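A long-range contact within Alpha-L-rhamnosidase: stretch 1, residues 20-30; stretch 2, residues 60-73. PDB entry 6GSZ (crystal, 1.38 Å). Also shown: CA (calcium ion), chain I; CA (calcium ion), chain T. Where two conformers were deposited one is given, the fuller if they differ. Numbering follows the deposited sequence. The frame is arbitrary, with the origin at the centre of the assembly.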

# COMPACT_ATOMS: atom_id res chain seq x y z
N GLU A 20 6.85 20.34 -0.13
CA GLU A 20 8.27 20.69 0.11
C GLU A 20 8.65 21.92 -0.73
O GLU A 20 8.40 21.94 -1.93
CB GLU A 20 9.22 19.54 -0.25
CG GLU A 20 8.97 18.31 0.58
CD GLU A 20 7.87 17.36 0.09
OE1 GLU A 20 7.53 17.42 -1.12
OE2 GLU A 20 7.46 16.51 0.92
N THR A 21 9.30 22.89 -0.11
CA THR A 21 9.87 24.03 -0.86
C THR A 21 11.34 23.76 -1.21
O THR A 21 11.88 24.45 -2.10
CB THR A 21 9.81 25.31 -0.03
OG1 THR A 21 10.55 25.13 1.18
CG2 THR A 21 8.38 25.68 0.27
N GLN A 22 11.96 22.76 -0.56
CA GLN A 22 13.36 22.36 -0.84
C GLN A 22 13.34 20.85 -1.06
O GLN A 22 13.96 20.08 -0.31
CB GLN A 22 14.30 22.79 0.29
CG GLN A 22 14.33 24.29 0.51
CD GLN A 22 15.16 24.69 1.70
OE1 GLN A 22 16.36 24.86 1.60
NE2 GLN A 22 14.55 24.73 2.85
N PRO A 23 12.63 20.34 -2.09
CA PRO A 23 12.48 18.89 -2.26
C PRO A 23 13.82 18.25 -2.62
O PRO A 23 14.56 18.77 -3.48
CB PRO A 23 11.49 18.78 -3.43
CG PRO A 23 11.69 20.05 -4.19
CD PRO A 23 11.91 21.10 -3.12
N ARG A 24 14.09 17.08 -2.02
CA ARG A 24 15.28 16.31 -2.37
C ARG A 24 15.07 15.69 -3.75
O ARG A 24 13.94 15.44 -4.17
CB ARG A 24 15.56 15.27 -1.28
CG ARG A 24 15.92 15.92 0.06
CD ARG A 24 15.99 14.90 1.17
NE ARG A 24 14.69 14.32 1.43
CZ ARG A 24 14.48 13.17 2.04
NH1 ARG A 24 15.52 12.47 2.49
NH2 ARG A 24 13.24 12.68 2.19
N VAL A 25 16.20 15.40 -4.42
CA VAL A 25 16.23 14.96 -5.79
C VAL A 25 16.90 13.59 -5.85
O VAL A 25 17.92 13.36 -5.21
CB VAL A 25 16.95 15.98 -6.70
CG1 VAL A 25 16.79 15.61 -8.16
CG2 VAL A 25 16.47 17.40 -6.41
N SER A 26 16.39 12.72 -6.70
CA SER A 26 16.95 11.39 -6.97
C SER A 26 16.91 11.11 -8.47
O SER A 26 16.02 11.57 -9.16
CB SER A 26 16.18 10.30 -6.27
OG SER A 26 16.07 10.51 -4.88
N TRP A 27 17.88 10.34 -8.96
CA TRP A 27 17.82 9.89 -10.33
C TRP A 27 18.17 8.42 -10.39
O TRP A 27 19.16 7.99 -9.80
CB TRP A 27 18.73 10.74 -11.24
CG TRP A 27 20.10 11.01 -10.69
CD1 TRP A 27 21.28 10.39 -11.01
CD2 TRP A 27 20.45 12.10 -9.84
NE1 TRP A 27 22.30 11.00 -10.34
CE2 TRP A 27 21.84 12.05 -9.63
CE3 TRP A 27 19.69 13.12 -9.23
CZ2 TRP A 27 22.48 12.98 -8.83
CZ3 TRP A 27 20.33 14.04 -8.43
CH2 TRP A 27 21.73 13.97 -8.24
N ARG A 28 17.44 7.69 -11.20
CA ARG A 28 17.72 6.30 -11.48
C ARG A 28 18.48 6.18 -12.81
O ARG A 28 18.25 6.95 -13.73
CB ARG A 28 16.36 5.62 -11.45
CG ARG A 28 16.40 4.11 -11.40
CD ARG A 28 14.96 3.68 -11.17
NE ARG A 28 14.66 3.52 -9.75
CZ ARG A 28 13.45 3.46 -9.23
NH1 ARG A 28 13.30 2.83 -8.07
NH2 ARG A 28 12.43 4.02 -9.84
N PHE A 29 19.36 5.19 -12.90
CA PHE A 29 20.17 4.94 -14.07
C PHE A 29 19.63 3.77 -14.88
O PHE A 29 19.01 2.83 -14.34
CB PHE A 29 21.59 4.61 -13.63
CG PHE A 29 22.30 5.70 -12.87
CD1 PHE A 29 22.84 6.80 -13.52
CD2 PHE A 29 22.40 5.63 -11.49
CE1 PHE A 29 23.53 7.77 -12.82
CE2 PHE A 29 23.03 6.64 -10.79
CZ PHE A 29 23.62 7.69 -11.45
N ASP A 30 19.93 3.82 -16.18
CA ASP A 30 19.70 2.69 -17.10
C ASP A 30 21.01 2.48 -17.87
O ASP A 30 21.67 3.40 -18.24
CB ASP A 30 18.49 2.97 -18.00
CG ASP A 30 18.01 1.84 -18.89
OD1 ASP A 30 18.52 0.68 -18.79
OD2 ASP A 30 17.11 2.12 -19.68
CA CA I . 21.50 9.72 -0.44
CA CA T . 18.17 -1.63 -18.65
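Stretch 2 60-73: SDSVLVPWPSSPLQ

Stretch 2 lies antiparallel along stretch 1 as an irregular chain, held by main-chain hydrogen bonds and a single beta bridge, with apolar side chains filling in beside it. Residues 25-30 of stretch 1 form a strand, whereas stretch 2 adopts no regular helix or strand, and the register runs from Ser26 beside Val63, through Arg24 beside Pro66, to Thr21 beside Leu72 (CA-CA 4.3, 4.9 and 4.7 Å).

The bridge pairs Val25 with Val65: Val25 N donates to Val65 O (2.9 Å) and Val65 N to Val25 O (2.8 Å). Just before it, Leu64 takes positive backbone angles (phi 56°, psi 48°), a local departure from the extended conformation of its neighbours Val63 and Val65; its N donates to the side-chain oxygen Ser26 OG (2.8 Å) rather than to a main-chain carbonyl. Beyond this kink, Trp27 N reaches Ser62 O (3.0 Å), and at the far end Leu72 N binds Thr21 O (2.8 Å).

The CA-to-CB bond of Trp67 points toward stretch 1, and chi1 is in the t well. Pro23 CD and Thr21 O lie over one face of its indole, while Val25 CG2 meets the ring edge, 4.2 Å from Trp67 CE3. Trp67 NE1 is tied back to Ser70 O (2.9 Å) within its own stretch. Ser62 CB sits over the five-membered ring of Trp27, 3.8 Å from its centroid, in a CH-pi contact, and Val65 CG2 packs 3.7 Å from Trp27 CZ3.

Two waters add bridges between the stretches. Water 1 joins main-chain atoms, donating to Gln22 O and accepting from Trp67 N, both at 2.9 Å; water 4 joins Trp27 O (2.6 Å) to the side-chain Ser62 OG (2.7 Å). Near the kink, a calcium ion (chain I) is bound by Asp61 OD1 (2.5 Å), Asp61 OD2 (2.4 Å) and Val63 O (2.3 Å), so it joins two residues of stretch 2.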

# COMPACT_ATOMS: atom_id res chain seq x y z
N SER A 60 29.12 11.24 -4.87
CA SER A 60 28.69 9.98 -5.45
C SER A 60 27.19 9.74 -5.22
O SER A 60 26.70 8.75 -5.69
CB SER A 60 29.45 8.84 -4.89
OG SER A 60 29.06 8.58 -3.55
N ASP A 61 26.51 10.62 -4.50
CA ASP A 61 25.10 10.35 -4.13
C ASP A 61 24.15 10.67 -5.30
O ASP A 61 24.24 11.73 -5.92
CB ASP A 61 24.72 11.18 -2.92
CG ASP A 61 23.51 10.69 -2.13
OD1 ASP A 61 22.97 9.62 -2.42
OD2 ASP A 61 23.18 11.34 -1.18
N SER A 62 23.31 9.68 -5.61
CA SER A 62 22.27 9.85 -6.64
C SER A 62 20.85 9.71 -6.07
O SER A 62 19.88 9.73 -6.84
CB SER A 62 22.51 8.83 -7.77
OG SER A 62 22.61 7.51 -7.26
N VAL A 63 20.73 9.62 -4.72
CA VAL A 63 19.43 9.38 -4.09
C VAL A 63 19.22 10.38 -2.97
O VAL A 63 19.98 10.44 -2.00
CB VAL A 63 19.36 7.94 -3.54
CG1 VAL A 63 18.03 7.71 -2.79
CG2 VAL A 63 19.52 6.92 -4.64
N LEU A 64 18.11 11.12 -3.09
CA LEU A 64 17.67 12.07 -2.04
C LEU A 64 18.77 13.09 -1.71
O LEU A 64 19.03 13.41 -0.52
CB LEU A 64 17.17 11.29 -0.82
CG LEU A 64 15.93 10.42 -1.09
CD1 LEU A 64 15.71 9.43 0.06
CD2 LEU A 64 14.64 11.22 -1.31
N VAL A 65 19.34 13.68 -2.77
CA VAL A 65 20.34 14.73 -2.61
C VAL A 65 19.62 16.05 -2.38
O VAL A 65 18.41 16.16 -2.63
CB VAL A 65 21.28 14.82 -3.83
CG1 VAL A 65 21.84 13.45 -4.21
CG2 VAL A 65 20.63 15.50 -5.02
N PRO A 66 20.29 17.09 -1.85
CA PRO A 66 19.61 18.34 -1.56
C PRO A 66 19.09 19.12 -2.77
O PRO A 66 19.62 19.04 -3.87
CB PRO A 66 20.67 19.18 -0.84
CG PRO A 66 21.67 18.16 -0.34
CD PRO A 66 21.69 17.10 -1.43
N TRP A 67 17.94 19.79 -2.55
CA TRP A 67 17.52 20.81 -3.51
C TRP A 67 18.62 21.86 -3.63
O TRP A 67 19.04 22.38 -2.60
CB TRP A 67 16.22 21.43 -3.00
CG TRP A 67 15.70 22.54 -3.87
CD1 TRP A 67 15.68 23.88 -3.58
CD2 TRP A 67 15.15 22.40 -5.19
NE1 TRP A 67 15.17 24.59 -4.63
CE2 TRP A 67 14.82 23.71 -5.63
CE3 TRP A 67 14.93 21.31 -6.04
CZ2 TRP A 67 14.30 23.93 -6.89
CZ3 TRP A 67 14.40 21.55 -7.28
CH2 TRP A 67 14.09 22.85 -7.70
N PRO A 68 19.12 22.15 -4.83
CA PRO A 68 20.29 23.03 -4.94
C PRO A 68 20.03 24.53 -5.11
O PRO A 68 20.92 25.33 -5.08
CB PRO A 68 20.95 22.51 -6.24
CG PRO A 68 19.76 22.09 -7.08
CD PRO A 68 18.80 21.46 -6.09
N SER A 69 18.76 24.90 -5.31
CA SER A 69 18.42 26.29 -5.65
C SER A 69 17.78 26.96 -4.42
O SER A 69 17.75 26.41 -3.30
CB SER A 69 17.56 26.29 -6.91
OG SER A 69 17.17 27.59 -7.34
N SER A 70 17.30 28.20 -4.60
CA SER A 70 16.55 28.85 -3.54
C SER A 70 15.21 28.11 -3.37
O SER A 70 14.74 27.43 -4.29
CB SER A 70 16.31 30.30 -3.85
OG SER A 70 15.74 30.41 -5.13
N PRO A 71 14.61 28.18 -2.19
CA PRO A 71 13.30 27.52 -1.95
C PRO A 71 12.22 27.93 -2.96
O PRO A 71 12.16 29.09 -3.38
CB PRO A 71 12.93 27.94 -0.53
CG PRO A 71 14.25 28.32 0.11
CD PRO A 71 15.08 28.91 -1.00
N LEU A 72 11.45 26.95 -3.39
CA LEU A 72 10.30 27.22 -4.25
C LEU A 72 9.16 27.83 -3.43
O LEU A 72 8.93 27.49 -2.29
CB LEU A 72 9.84 25.91 -4.91
CG LEU A 72 10.86 25.27 -5.84
CD1 LEU A 72 10.51 23.82 -6.10
CD2 LEU A 72 10.95 26.04 -7.15
N GLN A 73 8.48 28.79 -4.05
CA GLN A 73 7.28 29.40 -3.44
C GLN A 73 6.02 28.56 -3.76
O GLN A 73 5.98 27.78 -4.72
CB GLN A 73 7.19 30.84 -3.96
CG GLN A 73 8.36 31.70 -3.50
CD GLN A 73 8.23 33.14 -3.90
OE1 GLN A 73 7.14 33.65 -4.06
NE2 GLN A 73 9.35 33.82 -4.05
O HOH W 1 16.78 19.70 0.13
O HOH W 2 17.21 26.28 -0.70
O HOH W 3 18.34 12.77 2.62
O HOH W 4 20.36 6.38 -8.10
O HOH W 5 20.81 11.68 0.84
O HOH W 6 19.64 8.72 0.79
O HOH W 7 21.87 7.38 -0.78
O HOH W 8 23.05 9.25 1.34
O HOH W 9 17.51 -1.14 -16.88